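Histidine-containing Phosphotransfer Protein type 1, MtHPt1 (Medicago truncatula, PDB 3US6) probably relays phosphoryl groups, as a histidine phosphotransfer protein, from cytokinin sensor histidine kinases to B-type response regulators in the plant cytokinin signalling pathway. Local coordinates at residues A[10-14]-A[129-133]; A[96-100]-A[115-119]. Residue numbers count along the deposited sequence, not the author numbering.

Contact 1: A[10-14]-A[129-133]; sequences WVDYI and KLETL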
loop_
_atom_site.group_PDB
_atom_site.type_symbol
_atom_site.label_atom_id
_atom_site.label_comp_id
_atom_site.label_asym_id
_atom_site.label_seq_id
_atom_site.Cartn_x
_atom_site.Cartn_y
_atom_site.Cartn_z
ATOM N N TRP A 10 16.577 -3.539 -9.211
ATOM C CA TRP A 10 15.533 -4.062 -8.340
ATOM C C TRP A 10 15.961 -4.066 -6.902
ATOM O O TRP A 10 15.230 -3.591 -6.036
ATOM C CB TRP A 10 15.135 -5.514 -8.777
ATOM C CG TRP A 10 13.996 -6.168 -7.987
ATOM C CD1 TRP A 10 12.690 -6.125 -8.275
ATOM C CD2 TRP A 10 14.115 -6.891 -6.732
ATOM N NE1 TRP A 10 11.962 -6.794 -7.299
ATOM C CE2 TRP A 10 12.820 -7.222 -6.329
ATOM C CE3 TRP A 10 15.192 -7.246 -5.915
ATOM C CZ2 TRP A 10 12.571 -7.976 -5.193
ATOM C CZ3 TRP A 10 14.946 -7.938 -4.775
ATOM C CH2 TRP A 10 13.659 -8.304 -4.420
ATOM N N VAL A 11 17.138 -4.598 -6.654
ATOM C CA VAL A 11 17.651 -4.553 -5.275
ATOM C C VAL A 11 17.651 -3.145 -4.705
ATOM O O VAL A 11 17.165 -2.905 -3.586
ATOM C CB VAL A 11 19.072 -5.190 -5.205
ATOM C CG1 VAL A 11 19.761 -4.938 -3.875
ATOM C CG2 VAL A 11 18.988 -6.686 -5.517
ATOM N N ASP A 12 18.226 -2.224 -5.466
ATOM C CA ASP A 12 18.325 -0.850 -5.022
ATOM C C ASP A 12 16.919 -0.227 -4.831
ATOM O O ASP A 12 16.702 0.538 -3.859
ATOM C CB ASP A 12 19.167 0.009 -5.980
ATOM C CG ASP A 12 20.634 -0.407 -6.004
ATOM O OD1 ASP A 12 21.085 -1.098 -5.059
ATOM O OD2 ASP A 12 21.312 -0.028 -6.999
ATOM N N TYR A 13 15.998 -0.441 -5.766
ATOM C CA TYR A 13 14.667 0.156 -5.683
ATOM C C TYR A 13 13.890 -0.370 -4.492
ATOM O O TYR A 13 13.325 0.399 -3.691
ATOM C CB TYR A 13 13.933 -0.040 -7.003
ATOM C CG TYR A 13 12.712 0.864 -7.158
ATOM C CD1 TYR A 13 12.880 2.225 -7.393
ATOM C CD2 TYR A 13 11.428 0.395 -7.014
ATOM C CE1 TYR A 13 11.792 3.069 -7.513
ATOM C CE2 TYR A 13 10.337 1.226 -7.164
ATOM C CZ TYR A 13 10.544 2.555 -7.399
ATOM O OH TYR A 13 9.401 3.328 -7.533
ATOM N N ILE A 14 13.854 -1.687 -4.323
ATOM C CA ILE A 14 13.078 -2.246 -3.240
ATOM C C ILE A 14 13.766 -1.871 -1.919
ATOM O O ILE A 14 13.050 -1.616 -0.915
ATOM C CB ILE A 14 12.857 -3.763 -3.353
ATOM C CG1 ILE A 14 11.626 -4.133 -2.501
ATOM C CG2 ILE A 14 14.089 -4.599 -3.051
ATOM C CD1 ILE A 14 11.189 -5.581 -2.628
ATOM N N LYS A 129 4.877 3.101 -6.677
ATOM C CA LYS A 129 6.177 2.461 -6.499
ATOM C C LYS A 129 6.018 0.945 -6.744
ATOM O O LYS A 129 6.912 0.272 -7.325
ATOM C CB LYS A 129 6.739 2.715 -5.103
ATOM C CG LYS A 129 7.162 4.154 -4.902
ATOM C CD LYS A 129 7.485 4.406 -3.448
ATOM C CE LYS A 129 8.047 5.801 -3.141
ATOM N NZ LYS A 129 9.365 5.982 -3.700
ATOM N N LEU A 130 4.935 0.337 -6.246
ATOM C CA LEU A 130 4.682 -1.080 -6.472
ATOM C C LEU A 130 4.524 -1.405 -7.951
ATOM O O LEU A 130 5.016 -2.438 -8.427
ATOM C CB LEU A 130 3.476 -1.587 -5.691
ATOM C CG LEU A 130 3.721 -1.796 -4.198
ATOM C CD1 LEU A 130 2.470 -2.072 -3.465
ATOM C CD2 LEU A 130 4.678 -2.961 -3.985
ATOM N N GLU A 131 3.847 -0.531 -8.689
ATOM C CA GLU A 131 3.688 -0.753 -10.141
ATOM C C GLU A 131 5.066 -0.782 -10.796
ATOM O O GLU A 131 5.325 -1.593 -11.688
ATOM C CB GLU A 131 2.760 0.256 -10.751
ATOM C CG GLU A 131 1.366 0.073 -10.233
ATOM C CD GLU A 131 0.409 1.106 -10.809
ATOM O OE1 GLU A 131 0.802 2.246 -11.169
ATOM O OE2 GLU A 131 -0.818 0.876 -10.815
ATOM N N THR A 132 5.902 0.167 -10.452
ATOM C CA THR A 132 7.277 0.236 -10.953
ATOM C C THR A 132 8.066 -1.060 -10.583
ATOM O O THR A 132 8.750 -1.666 -11.419
ATOM C CB THR A 132 7.997 1.487 -10.487
ATOM O OG1 THR A 132 7.358 2.601 -11.109
ATOM C CG2 THR A 132 9.506 1.485 -10.831
ATOM N N LEU A 133 8.023 -1.460 -9.332
ATOM C CA LEU A 133 8.685 -2.670 -8.877
ATOM C C LEU A 133 8.198 -3.898 -9.654
ATOM O O LEU A 133 9.010 -4.693 -10.127
ATOM C CB LEU A 133 8.421 -2.810 -7.373
ATOM C CG LEU A 133 9.182 -3.975 -6.742
ATOM C CD1 LEU A 133 10.631 -3.650 -6.572
ATOM C CD2 LEU A 133 8.517 -4.358 -5.403
HETATM O O HOH W 1 9.681 5.871 -6.799
#
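In this helical histidine phosphotransfer (HPt) protein, the N-terminal helix 3-19 packs against the C-terminal half of the long helix 109-142, and residues 10-14 and 129-133 form part of that antiparallel helix-helix contact. The two short axes run at 167° and come no closer than 11.0 Å, with Trp10 CA and Leu133 CA the nearest such pair at 7.0 Å; side chains fill this wide spacing, and 308 Å² is buried. Lys129 begins the second segment. Lys129 CA lies 3.5 Å from Tyr13 OH and Lys129 CG 3.6 Å from the same oxygen, so the phenol tip rests on the start of the lysine side chain. One water links the polar ends, accepting a hydrogen bond from Lys129 NZ (3.1 Å) and hydrogen-bonding to Tyr13 OH (2.7 Å). Leu130, turned away from 10-14, instead meets Phe27, Val46 and Phe50, which places it on the bundle side of its helix. Thr132 points toward helix 3-19: its CG2 makes an off-centre CH-pi contact with Tyr13, 4.1 Å from the ring centroid and 30° off the normal. Leu133 then supplies the apolar centre, with 100 Å² covered by the other segment. Leu133 CD1 touches three residues of 10-14, 3.9 Å from Ile14 CB, 4.1 Å from Tyr13 CD2 at the ring edge, and 3.6 Å from Trp10 CD1. The indole nitrogen is hydrogen-bonded to Glu137, one turn further along helix 109-142, while Leu133 CD1 remains 3.5 Å from Trp10 NE1.

Contact 2: A[96-100]-A[115-119]; sequences SCVAF and CLQQV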
loop_
_atom_site.group_PDB
_atom_site.type_symbol
_atom_site.label_atom_id
_atom_site.label_comp_id
_atom_site.label_asym_id
_atom_site.label_seq_id
_atom_site.Cartn_x
_atom_site.Cartn_y
_atom_site.Cartn_z
ATOM N N SER A 96 -0.619 5.908 8.622
ATOM C CA SER A 96 -1.548 7.038 8.357
ATOM C C SER A 96 -2.958 6.718 8.799
ATOM O O SER A 96 -3.638 7.551 9.295
ATOM C CB SER A 96 -1.594 7.523 6.908
ATOM O OG SER A 96 -0.393 8.090 6.512
ATOM N N CYS A 97 -3.390 5.484 8.589
ATOM C CA CYS A 97 -4.701 5.043 9.064
ATOM C C CYS A 97 -4.791 5.055 10.588
ATOM O O CYS A 97 -5.803 5.448 11.133
ATOM C CB CYS A 97 -4.997 3.629 8.549
ATOM S SG CYS A 97 -5.357 3.512 6.815
ATOM N N VAL A 98 -3.728 4.624 11.265
ATOM C CA VAL A 98 -3.665 4.755 12.735
ATOM C C VAL A 98 -3.832 6.177 13.219
ATOM O O VAL A 98 -4.624 6.462 14.134
ATOM C CB VAL A 98 -2.363 4.166 13.298
ATOM C CG1 VAL A 98 -2.297 4.379 14.803
ATOM C CG2 VAL A 98 -2.284 2.660 12.956
ATOM N N ALA A 99 -3.132 7.114 12.591
ATOM C CA ALA A 99 -3.250 8.495 12.915
ATOM C C ALA A 99 -4.710 8.984 12.697
ATOM O O ALA A 99 -5.296 9.685 13.506
ATOM C CB ALA A 99 -2.231 9.308 12.117
ATOM N N PHE A 100 -5.200 8.575 11.532
ATOM C CA PHE A 100 -6.577 8.853 11.140
ATOM C C PHE A 100 -7.541 8.484 12.262
ATOM O O PHE A 100 -8.272 9.334 12.767
ATOM C CB PHE A 100 -6.934 8.078 9.870
ATOM C CG PHE A 100 -8.031 8.711 9.063
ATOM C CD1 PHE A 100 -8.994 9.496 9.675
ATOM C CD2 PHE A 100 -8.099 8.521 7.693
ATOM C CE1 PHE A 100 -10.004 10.080 8.935
ATOM C CE2 PHE A 100 -9.108 9.102 6.947
ATOM C CZ PHE A 100 -10.061 9.883 7.569
ATOM N N CYS A 115 -5.846 14.294 7.589
ATOM C CA CYS A 115 -5.306 12.967 7.675
ATOM C C CYS A 115 -5.798 12.106 6.526
ATOM O O CYS A 115 -5.029 11.280 6.013
ATOM C CB CYS A 115 -5.739 12.364 8.955
ATOM S SG CYS A 115 -4.876 10.819 9.314
ATOM N N LEU A 116 -7.047 12.263 6.071
ATOM C CA LEU A 116 -7.429 11.539 4.861
ATOM C C LEU A 116 -6.567 11.975 3.681
ATOM O O LEU A 116 -6.180 11.153 2.843
ATOM C CB LEU A 116 -8.935 11.682 4.515
ATOM C CG LEU A 116 -9.471 11.011 3.216
ATOM C CD1 LEU A 116 -9.216 9.625 3.287
ATOM C CD2 LEU A 116 -10.956 11.201 3.129
ATOM N N GLN A 117 -6.234 13.231 3.563
ATOM C CA GLN A 117 -5.438 13.711 2.475
ATOM C C GLN A 117 -4.083 12.964 2.549
ATOM O O GLN A 117 -3.605 12.480 1.498
ATOM C CB GLN A 117 -5.308 15.232 2.563
ATOM C CG GLN A 117 -4.454 15.888 1.468
ATOM C CD GLN A 117 -2.958 15.741 1.664
ATOM O OE1 GLN A 117 -2.440 16.121 2.686
ATOM N NE2 GLN A 117 -2.275 15.276 0.628
ATOM N N GLN A 118 -3.568 12.761 3.734
ATOM C CA GLN A 118 -2.294 12.073 3.833
ATOM C C GLN A 118 -2.422 10.576 3.546
ATOM O O GLN A 118 -1.516 9.991 2.942
ATOM C CB GLN A 118 -1.687 12.246 5.208
ATOM C CG GLN A 118 -1.277 13.638 5.465
ATOM C CD GLN A 118 -0.035 14.006 4.650
ATOM O OE1 GLN A 118 1.035 13.411 4.819
ATOM N NE2 GLN A 118 -0.177 14.970 3.710
ATOM N N VAL A 119 -3.493 9.914 4.034
ATOM C CA VAL A 119 -3.700 8.481 3.727
ATOM C C VAL A 119 -3.752 8.262 2.230
ATOM O O VAL A 119 -3.138 7.366 1.636
ATOM C CB VAL A 119 -5.080 7.985 4.321
ATOM C CG1 VAL A 119 -5.389 6.582 3.892
ATOM C CG2 VAL A 119 -5.060 8.065 5.843
#
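Segments 96-100 and 115-119 run antiparallel, their axes at 166° and 9.1 Å apart at closest approach. Their CA atoms pair at both ends, Ser96 with Val119 at 5.3 Å and Phe100 with Cys115 at 5.5 Å. This is the close packing of helix 91-106 on the N-terminal part of helix 109-142, an antiparallel helical hairpin within the HPt bundle. Such proximity brings the Cys115 side chain against backbone: its SG lies 3.2 Å from Phe100 N and 3.5 Å from Ser96 O, two atoms already joined by a 2.9 Å helical hydrogen bond. In the conformer given, Cys115 SG is also 3.5 Å from Phe100 CB and makes an oblique sulfur-aromatic contact, 4.5 Å from the Phe100 ring centroid and 40° off its normal. Phe100 reaches across to helix 109-142, where its CE2 meets Leu116 CB at 3.5 Å and its CD2 meets Val119 CG2 at 3.6 Å. At the other end, Val119 CG2 also touches Ser96 CB (3.7 Å), while Ser96 OG bonds back to Arg92 O in its own helix. Phe81, on the helix of His79, the predicted phosphorylation site, unmodified here, touches both Cys97 and Val119, and Val64 of helix 41-64 touches both Phe100 and Leu116. With no hydrogen bond or salt bridge between the segments, their association rests on van der Waals fit, apolar burial and the sulfur-aromatic contact.

Overall arrangement
Both contacts use helix 109-142, at places on opposite sides of the chain's centre: their own centres are 24 Å apart and their nearest atoms about 12 Å. Contact 2 joins it to its chain neighbour, helix 91-106, across a short turn; contact 1 joins it to helix 3-19, distant in sequence. The angles (166° and 167°) and buried areas (317 and 308 Å²) are almost equal, yet the axes are 9.1 Å apart in contact 2 and 11.0 Å in contact 1. The closer axes bring a cysteine sulfur against backbone in contact 2, where an aromatic ring also spans the gap; Trp10, Tyr13 and Leu133 bridge contact 1. Contact 2 is buried; contact 1 is partly buried, with a water-bridged polar margin.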